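Long-range contacts in amino acid adenylation domain-containing protein (Bacillus stratosphericus LAMA 585, PDB 6ULX), which probably activates a carboxylic acid such as 4-methyl-2-oxopentanoate with ATP, forming an acyl-adenylate: residues D248-P253 against F275-D280; W290-M295 against H320-D325; V305-I310 against S379-G384. All coordinates share one frame; numbering follows the deposited sequence.

Interaction 1 (D248-P253 against F275-D280). With SO4 (sulfate ion), chain P.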
# COMPACT_ATOMS: atom_id res chain seq x y z
N ASP A 248 -17.53 5.09 0.45
CA ASP A 248 -18.34 5.58 -0.66
C ASP A 248 -17.88 5.00 -1.99
O ASP A 248 -18.71 4.76 -2.88
CB ASP A 248 -18.32 7.11 -0.72
CG ASP A 248 -19.07 7.74 0.44
OD1 ASP A 248 -18.60 8.78 0.95
OD2 ASP A 248 -20.11 7.19 0.85
N PHE A 249 -16.58 4.77 -2.15
CA PHE A 249 -16.10 4.12 -3.37
C PHE A 249 -16.47 2.64 -3.39
O PHE A 249 -16.94 2.12 -4.41
CB PHE A 249 -14.58 4.28 -3.50
CG PHE A 249 -13.98 3.40 -4.56
CD1 PHE A 249 -13.94 3.81 -5.89
CD2 PHE A 249 -13.46 2.16 -4.24
CE1 PHE A 249 -13.39 3.00 -6.87
CE2 PHE A 249 -12.92 1.35 -5.22
CZ PHE A 249 -12.89 1.77 -6.53
N ILE A 250 -16.26 1.95 -2.27
CA ILE A 250 -16.53 0.51 -2.23
C ILE A 250 -18.00 0.24 -2.52
O ILE A 250 -18.35 -0.75 -3.16
CB ILE A 250 -16.10 -0.07 -0.87
CG1 ILE A 250 -14.61 0.18 -0.61
CG2 ILE A 250 -16.43 -1.56 -0.81
CD1 ILE A 250 -13.69 -0.57 -1.56
N ALA A 251 -18.88 1.12 -2.04
CA ALA A 251 -20.31 0.95 -2.30
C ALA A 251 -20.62 1.11 -3.78
O ALA A 251 -21.30 0.27 -4.38
CB ALA A 251 -21.11 1.96 -1.47
N GLN A 252 -20.13 2.19 -4.40
CA GLN A 252 -20.39 2.49 -5.81
C GLN A 252 -19.06 2.83 -6.47
O GLN A 252 -18.67 4.00 -6.54
CB GLN A 252 -21.38 3.65 -5.95
CG GLN A 252 -22.75 3.39 -5.33
CD GLN A 252 -23.71 2.71 -6.29
OE1 GLN A 252 -24.51 3.37 -6.95
NE2 GLN A 252 -23.64 1.39 -6.36
N PRO A 253 -18.34 1.82 -6.97
CA PRO A 253 -17.01 2.09 -7.54
C PRO A 253 -17.01 3.12 -8.66
O PRO A 253 -16.03 3.86 -8.81
CB PRO A 253 -16.56 0.71 -8.05
CG PRO A 253 -17.31 -0.27 -7.19
CD PRO A 253 -18.66 0.38 -6.94
N PHE A 275 -8.93 -0.90 -9.74
CA PHE A 275 -9.01 -0.93 -11.19
C PHE A 275 -9.84 -2.12 -11.66
O PHE A 275 -10.60 -2.03 -12.63
CB PHE A 275 -7.62 -0.98 -11.81
CG PHE A 275 -6.78 0.23 -11.49
CD1 PHE A 275 -6.10 0.34 -10.28
CD2 PHE A 275 -6.66 1.26 -12.41
CE1 PHE A 275 -5.34 1.45 -9.99
CE2 PHE A 275 -5.88 2.37 -12.13
CZ PHE A 275 -5.22 2.46 -10.91
N ALA A 276 -9.70 -3.26 -10.97
CA ALA A 276 -10.48 -4.44 -11.33
C ALA A 276 -11.96 -4.24 -11.03
O ALA A 276 -12.82 -4.66 -11.81
CB ALA A 276 -9.95 -5.67 -10.59
N MET A 277 -12.28 -3.60 -9.90
CA MET A 277 -13.67 -3.30 -9.59
C MET A 277 -14.32 -2.48 -10.71
O MET A 277 -15.47 -2.72 -11.08
CB MET A 277 -13.77 -2.56 -8.26
CG MET A 277 -13.44 -3.42 -7.05
SD MET A 277 -13.52 -2.51 -5.49
CE MET A 277 -15.29 -2.33 -5.28
N ILE A 278 -13.58 -1.51 -11.26
CA ILE A 278 -14.11 -0.71 -12.35
C ILE A 278 -14.32 -1.57 -13.59
O ILE A 278 -15.33 -1.42 -14.30
CB ILE A 278 -13.18 0.48 -12.64
CG1 ILE A 278 -13.17 1.47 -11.47
CG2 ILE A 278 -13.59 1.18 -13.93
CD1 ILE A 278 -14.50 2.12 -11.18
N ASN A 279 -13.38 -2.47 -13.88
CA ASN A 279 -13.51 -3.31 -15.06
C ASN A 279 -14.77 -4.16 -15.02
O ASN A 279 -15.33 -4.49 -16.07
CB ASN A 279 -12.27 -4.20 -15.21
CG ASN A 279 -11.02 -3.41 -15.54
OD1 ASN A 279 -11.10 -2.26 -15.98
ND2 ASN A 279 -9.86 -4.02 -15.33
N ASP A 280 -15.23 -4.52 -13.82
CA ASP A 280 -16.45 -5.32 -13.69
C ASP A 280 -17.70 -4.56 -14.11
O ASP A 280 -18.76 -5.18 -14.24
CB ASP A 280 -16.61 -5.81 -12.25
CG ASP A 280 -15.57 -6.85 -11.87
OD1 ASP A 280 -15.12 -7.61 -12.76
OD2 ASP A 280 -15.21 -6.92 -10.68
S SO4 P . -9.67 -7.93 -14.28
O1 SO4 P . -10.69 -8.93 -13.99
O2 SO4 P . -8.35 -8.51 -14.07
O3 SO4 P . -9.80 -7.50 -15.67
O4 SO4 P . -9.86 -6.78 -13.40
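Met-277 reaches from helix 272-279 into the corner where helix 246-251 runs out toward Pro-253. Its CA-CB bond is aimed at the other segment. CG lies anti to the carbonyl carbon (chi1 -70°), and the next bond is extended, so the sulfur is carried straight outward. SD then meets the Phe-249 ring, 3.9 Å from Phe-249 CE2. It lies 65° off the ring normal, an oblique Met-aromatic contact. On the same sulfur Ile-250 makes a looser touch, with Ile-250 CD1 4.4 Å from Met-277 SD. At chi3 (73°) the chain bends and turns the methyl group onto the proline. Met-277 CE sits 3.5 Å from Pro-253 CG, and the two side chains cross at about a right angle. The methyl also lies 4.0 Å from the backbone oxygen Ile-250 O.

The next residue, Ile-278, completes the contact. Ile-278 CD1 rests 3.3 Å from Pro-253 O and 4.0 Å from Pro-253 CB. Pro-253 thus receives two side chains of helix 272-279. Its own CA lies over one face of the Phe-249 ring, 3.7 Å above the plane and offset toward the rim. Trp-218 stacks on Phe-249, and Glu-566 of helix 560-570 packs on Met-277.

The contact ties two helices of the AMP-binding region, with helix 255-263 and strand 267-270 between them in the chain. On another side of helix 272-279, Asn-279 ND2 gives weak hydrogen bonds to a sulfate, probably from the crystallisation liquor, and also bonds Thr-309 O. With no hydrogen bond between the two segments, the contact rests on van der Waals packing and on a polarisable sulfur beside an aromatic ring.

Interaction 2 (W290-M295 against H320-D325). With SO4 (sulfate ion), chain F.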
# COMPACT_ATOMS: atom_id res chain seq x y z
N TRP A 290 -18.35 10.18 -19.43
CA TRP A 290 -17.42 10.88 -18.56
C TRP A 290 -16.38 11.59 -19.41
O TRP A 290 -16.02 11.13 -20.50
CB TRP A 290 -16.71 9.92 -17.58
CG TRP A 290 -17.61 9.31 -16.56
CD1 TRP A 290 -17.95 9.83 -15.35
CD2 TRP A 290 -18.29 8.05 -16.67
NE1 TRP A 290 -18.80 8.97 -14.69
CE2 TRP A 290 -19.02 7.87 -15.47
CE3 TRP A 290 -18.35 7.06 -17.65
CZ2 TRP A 290 -19.81 6.75 -15.24
CZ3 TRP A 290 -19.13 5.93 -17.41
CH2 TRP A 290 -19.84 5.79 -16.22
N ASP A 291 -15.88 12.71 -18.89
CA ASP A 291 -14.78 13.45 -19.50
C ASP A 291 -13.57 13.31 -18.58
O ASP A 291 -13.44 14.02 -17.58
CB ASP A 291 -15.14 14.91 -19.72
CG ASP A 291 -14.03 15.69 -20.41
OD1 ASP A 291 -12.99 15.07 -20.76
OD2 ASP A 291 -14.18 16.91 -20.61
N LEU A 292 -12.68 12.37 -18.91
CA LEU A 292 -11.49 12.10 -18.12
C LEU A 292 -10.23 12.65 -18.77
O LEU A 292 -9.12 12.18 -18.47
CB LEU A 292 -11.35 10.59 -17.89
CG LEU A 292 -12.59 9.88 -17.33
CD1 LEU A 292 -12.37 8.37 -17.30
CD2 LEU A 292 -12.93 10.40 -15.94
N SER A 293 -10.38 13.63 -19.66
CA SER A 293 -9.24 14.13 -20.42
C SER A 293 -8.24 14.87 -19.54
O SER A 293 -7.11 15.10 -19.98
CB SER A 293 -9.72 15.06 -21.54
OG SER A 293 -10.49 16.12 -21.02
N ALA A 294 -8.62 15.26 -18.33
CA ALA A 294 -7.71 15.96 -17.44
C ALA A 294 -6.77 15.02 -16.68
O ALA A 294 -5.71 15.46 -16.22
CB ALA A 294 -8.50 16.80 -16.43
N MET A 295 -7.14 13.75 -16.54
CA MET A 295 -6.31 12.81 -15.79
C MET A 295 -5.01 12.54 -16.53
O MET A 295 -5.00 12.25 -17.73
CB MET A 295 -7.08 11.51 -15.57
CG MET A 295 -6.33 10.48 -14.72
SD MET A 295 -5.82 11.10 -13.10
CE MET A 295 -7.38 11.51 -12.36
N HIS A 320 -13.94 7.60 -23.04
CA HIS A 320 -14.28 8.66 -22.11
C HIS A 320 -13.14 9.66 -21.91
O HIS A 320 -13.20 10.47 -20.99
CB HIS A 320 -14.70 8.08 -20.76
CG HIS A 320 -15.89 7.16 -20.85
ND1 HIS A 320 -17.18 7.63 -21.02
CD2 HIS A 320 -15.98 5.81 -20.81
CE1 HIS A 320 -18.01 6.60 -21.06
NE2 HIS A 320 -17.31 5.49 -20.94
N GLY A 321 -12.12 9.60 -22.75
CA GLY A 321 -11.07 10.59 -22.74
C GLY A 321 -9.84 10.27 -21.92
O GLY A 321 -8.96 11.13 -21.79
N LEU A 322 -9.75 9.07 -21.36
CA LEU A 322 -8.60 8.71 -20.54
C LEU A 322 -7.42 8.35 -21.43
O LEU A 322 -7.48 7.39 -22.20
CB LEU A 322 -8.94 7.54 -19.62
CG LEU A 322 -7.87 7.23 -18.56
CD1 LEU A 322 -7.91 8.27 -17.44
CD2 LEU A 322 -8.03 5.83 -18.00
N LYS A 323 -6.35 9.13 -21.33
CA LYS A 323 -5.16 8.87 -22.13
C LYS A 323 -4.57 7.51 -21.78
O LYS A 323 -4.76 6.99 -20.67
CB LYS A 323 -4.12 9.97 -21.92
CG LYS A 323 -4.68 11.38 -22.12
CD LYS A 323 -3.64 12.45 -21.78
CE LYS A 323 -4.31 13.78 -21.47
NZ LYS A 323 -5.25 14.20 -22.55
N GLY A 324 -3.86 6.92 -22.73
CA GLY A 324 -3.35 5.58 -22.59
C GLY A 324 -2.07 5.43 -21.80
O GLY A 324 -1.59 4.30 -21.64
N ASP A 325 -1.50 6.52 -21.29
CA ASP A 325 -0.23 6.48 -20.57
C ASP A 325 -0.37 6.97 -19.13
O ASP A 325 0.64 7.32 -18.50
CB ASP A 325 0.83 7.30 -21.30
CG ASP A 325 0.43 8.77 -21.44
OD1 ASP A 325 -0.72 9.11 -21.09
OD2 ASP A 325 1.28 9.57 -21.88
S SO4 F . -4.32 8.69 -26.39
O1 SO4 F . -4.08 8.26 -25.02
O2 SO4 F . -3.04 8.93 -27.05
O3 SO4 F . -5.05 7.65 -27.10
O4 SO4 F . -5.10 9.92 -26.39
O HOH W 1 -6.79 11.45 -19.46
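Trp-290 and His-320 meet as a T-shaped pair. The six-membered ring of the indole turns its edge to the imidazole face, with the planes at 72°. Trp-290 CE3 does the touching, 3.5 Å from His-320 CE1. The backbone joins the same pair: Trp-290 N donates to His-320 ND1 (3.2 Å), tilted 34° out of the imidazole plane. Two residues on, Leu-292 N donates to His-320 O at 2.9 Å, almost in line with the carbonyl bond. Ser-293 CA makes a CA-H...O contact with Gly-321 O. Beside these polar contacts, Leu-322 CD1 lies 3.8 Å from Met-295 CB, and the two side chains run side by side. The far end is weaker. The Lys-323 chain is extended through chi3 and bends at chi4 (-53°), which brings NZ to a weak hydrogen bond with Ser-293 O.

The second shell fixes both loops. Asp-291 OD1 accepts from Ser-293 N (3.2 Å), an Asx turn, and also from Ser-293 OG (2.7 Å). Both donors come from the same face of the carboxylate. Arg-264 forms a salt bridge with Asp-291 OD2 and also bonds Ser-293 OG. A type I turn from Leu-292 to Met-295 overlaps the Asx turn. Water 1 lies between Leu-292 O and Met-295 O and accepts from Lys-323 N at 3.0 Å. Gly-321, at positive phi, is the C-prime residue of the Schellman motif that ends the preceding helix. Trp-290 NE1 is held by Asp-258.

These loops lead into the neighbouring parallel strands 297-300 and 327-333, so the contact joins the approaches to both. His-320 NE2 is hydrogen-bonded to Ile-285 O, while ND1 accepts from Trp-290 N. This pattern is consistent with a neutral imidazole that carries its proton on NE2.

Interaction 3 (V305-I310 against S379-G384). With QA7 (5'-O-{(S)-hydroxy[(4-methyl-2-oxopentanoyl)oxy]phosphoryl}adenosine), chain B; SO4 (sulfate ion), chain P.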
# COMPACT_ATOMS: atom_id res chain seq x y z
N VAL A 305 0.45 -5.56 -9.19
CA VAL A 305 -0.13 -4.88 -10.35
C VAL A 305 -0.25 -5.90 -11.48
O VAL A 305 0.76 -6.43 -11.97
CB VAL A 305 0.74 -3.69 -10.78
CG1 VAL A 305 0.09 -2.95 -11.95
CG2 VAL A 305 0.95 -2.74 -9.60
N VAL A 306 -1.48 -6.17 -11.90
CA VAL A 306 -1.77 -7.23 -12.86
C VAL A 306 -1.80 -6.60 -14.26
O VAL A 306 -2.56 -5.64 -14.47
CB VAL A 306 -3.10 -7.93 -12.55
CG1 VAL A 306 -3.42 -8.96 -13.61
CG2 VAL A 306 -3.03 -8.57 -11.17
N PRO A 307 -1.01 -7.10 -15.21
CA PRO A 307 -1.03 -6.48 -16.55
C PRO A 307 -2.41 -6.48 -17.20
O PRO A 307 -2.84 -5.45 -17.73
CB PRO A 307 -0.02 -7.33 -17.34
CG PRO A 307 0.89 -7.90 -16.31
CD PRO A 307 0.02 -8.15 -15.10
N LYS A 308 -3.11 -7.61 -17.17
CA LYS A 308 -4.42 -7.68 -17.80
C LYS A 308 -5.39 -6.69 -17.16
O LYS A 308 -6.26 -6.15 -17.85
CB LYS A 308 -4.97 -9.10 -17.72
CG LYS A 308 -4.48 -10.01 -18.83
CD LYS A 308 -4.93 -11.46 -18.61
CE LYS A 308 -4.58 -12.33 -19.81
NZ LYS A 308 -4.93 -13.76 -19.59
N THR A 309 -5.27 -6.46 -15.86
CA THR A 309 -6.18 -5.54 -15.18
C THR A 309 -6.02 -4.12 -15.72
O THR A 309 -7.01 -3.48 -16.11
CB THR A 309 -5.92 -5.57 -13.67
OG1 THR A 309 -6.11 -6.90 -13.18
CG2 THR A 309 -6.88 -4.62 -12.95
N ILE A 310 -4.79 -3.62 -15.77
CA ILE A 310 -4.58 -2.21 -16.11
C ILE A 310 -4.83 -1.97 -17.60
O ILE A 310 -5.22 -0.86 -17.99
CB ILE A 310 -3.17 -1.76 -15.70
CG1 ILE A 310 -2.10 -2.58 -16.44
CG2 ILE A 310 -2.99 -1.88 -14.20
CD1 ILE A 310 -0.68 -2.19 -16.08
N SER A 379 4.20 -13.29 -16.55
CA SER A 379 4.37 -11.88 -16.86
C SER A 379 4.30 -11.06 -15.59
O SER A 379 3.45 -11.30 -14.73
CB SER A 379 3.30 -11.41 -17.86
OG SER A 379 3.44 -12.07 -19.10
N PHE A 380 5.20 -10.08 -15.47
CA PHE A 380 5.26 -9.20 -14.32
C PHE A 380 5.22 -7.76 -14.79
O PHE A 380 5.77 -7.43 -15.85
CB PHE A 380 6.52 -9.42 -13.49
CG PHE A 380 6.75 -10.85 -13.10
CD1 PHE A 380 6.05 -11.42 -12.05
CD2 PHE A 380 7.67 -11.63 -13.79
CE1 PHE A 380 6.26 -12.74 -11.69
CE2 PHE A 380 7.89 -12.95 -13.44
CZ PHE A 380 7.18 -13.50 -12.38
N THR A 381 4.57 -6.90 -14.01
CA THR A 381 4.56 -5.47 -14.29
C THR A 381 5.80 -4.82 -13.68
O THR A 381 6.05 -4.97 -12.47
CB THR A 381 3.30 -4.81 -13.73
OG1 THR A 381 2.14 -5.49 -14.22
CG2 THR A 381 3.24 -3.35 -14.13
N GLU A 382 6.57 -4.12 -14.50
CA GLU A 382 7.70 -3.37 -13.98
C GLU A 382 7.19 -2.20 -13.13
O GLU A 382 6.19 -1.56 -13.46
CB GLU A 382 8.57 -2.85 -15.12
CG GLU A 382 9.41 -3.91 -15.79
CD GLU A 382 10.35 -3.34 -16.83
OE1 GLU A 382 9.87 -2.86 -17.87
OE2 GLU A 382 11.58 -3.36 -16.59
N LEU A 383 7.89 -1.94 -12.03
CA LEU A 383 7.50 -0.90 -11.09
C LEU A 383 8.40 0.32 -11.15
O LEU A 383 8.17 1.28 -10.41
CB LEU A 383 7.46 -1.47 -9.67
CG LEU A 383 6.61 -2.73 -9.54
CD1 LEU A 383 6.59 -3.25 -8.11
CD2 LEU A 383 5.18 -2.48 -10.04
N GLY A 384 9.42 0.32 -12.01
CA GLY A 384 10.16 1.52 -12.34
C GLY A 384 11.45 1.67 -11.57
O GLY A 384 11.82 0.86 -10.71
C01 QA7 B . 2.14 3.58 -1.39
C02 QA7 B . 2.80 2.37 -2.04
C03 QA7 B . 2.49 2.42 -3.54
C04 QA7 B . 2.39 1.07 -1.38
C05 QA7 B . 2.69 1.08 0.13
C06 QA7 B . 2.09 0.02 1.03
C10 QA7 B . 3.83 -2.87 1.93
C11 QA7 B . 3.79 -4.08 1.25
C12 QA7 B . 5.18 -4.38 0.50
C13 QA7 B . 4.88 -5.18 -0.39
C14 QA7 B . 3.32 -4.76 -0.86
C16 QA7 B . 3.33 -2.67 -2.19
C18 QA7 B . 3.39 -3.50 -4.21
C19 QA7 B . 3.42 -3.80 -5.60
C21 QA7 B . 3.45 -6.05 -5.11
C23 QA7 B . 3.39 -4.54 -3.33
N15 QA7 B . 3.35 -4.01 -2.08
N17 QA7 B . 3.35 -2.34 -3.50
N20 QA7 B . 3.45 -5.06 -6.00
N22 QA7 B . 3.41 -5.82 -3.81
N24 QA7 B . 3.44 -2.73 -6.57
O07 QA7 B . 2.28 0.04 2.44
O09 QA7 B . 2.62 -2.72 2.63
O25 QA7 B . 2.81 -4.05 0.09
O26 QA7 B . 4.82 -6.59 0.06
O27 QA7 B . 6.18 -4.92 1.48
O28 QA7 B . 3.34 -1.20 4.53
O29 QA7 B . 0.94 -1.43 4.09
O30 QA7 B . 1.45 -0.82 0.49
O31 QA7 B . 3.39 1.92 0.57
P08 QA7 B . 2.29 -1.31 3.44
S SO4 P . -9.67 -7.93 -14.28
O1 SO4 P . -10.69 -8.93 -13.99
O2 SO4 P . -8.35 -8.51 -14.07
O3 SO4 P . -9.80 -7.50 -15.67
O4 SO4 P . -9.86 -6.78 -13.40
O HOH W 2 3.19 -7.94 -11.63
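Thr-381 meets Val-305 through a rotation about CA-CB that splits its two branches. OG1 stands anti to the carbonyl carbon (chi1 -54°), and this turns it onto the backbone of Val-305. CG2 is then anti to the backbone N and faces the valine side chain. In this adenylation domain of the ANL superfamily, the contact sets strand 377-381 against the loop that leads into helix 307-317.

Thr-381 OG1 donates to Val-305 O at 2.8 Å. The donor stands above the carbonyl plane, 55° out of it. Water 2 gives the same oxygen a second proton, 2.9 Å from Val-305 O. It also accepts from Thr-381 N at 2.9 Å. One threonine thus grips one carbonyl twice, directly through its hydroxyl and indirectly through its amide. The hydroxyl is also covered by the proline ring, with Pro-307 CG 3.4 Å from Thr-381 OG1. The methyl branch adds an apolar touch, Thr-381 CG2 to Val-305 CG1 at 3.9 Å.

Val-306 holds the N-cap position of the helix, and its own N-H is taken by Asn-272. On the helix itself, Thr-309 OG1 donates to a sulfate that is probably from the crystallisation liquor. Strand 377-381 pairs with strand 355-359, and Val-355 packs on Pro-307.

The other branch of Val-305 turns to the nucleotide. With Leu-383 it forms part of the wall around the adenine of the bound acyl-adenylate, which is hydrogen-bonded by Ala-330, Ser-334 and Asp-442. Val-305 CG2 and Leu-383 CD2 meet loosely. The adenine amino nitrogen N24 lies 3.9 Å from Val-305 CG2 and 3.5 Å from Leu-383 CD1.

In the fold
All three contacts lie inside the AMP-binding region, with centres 17 to 20 Å apart. Interaction 1 closes along the chain before the other two open. Interactions 2 and 3 cross, because 305-310 falls between the segments of interaction 2 and 379-384 comes after both. Helix 307-317 links them: it starts in interaction 3 and ends just before His-320 of interaction 2. Interactions 1 and 3 touch directly, where Asn-279 ND2 probably bonds Thr-309 O, and they share one sulfate. Interaction 2 stays about 7 Å from either at the nearest atoms. Of the three, only interaction 3 borders the adenylate. Interactions 1 and 2 are packing away from it, among helices and loops around the nine-stranded mixed sheet.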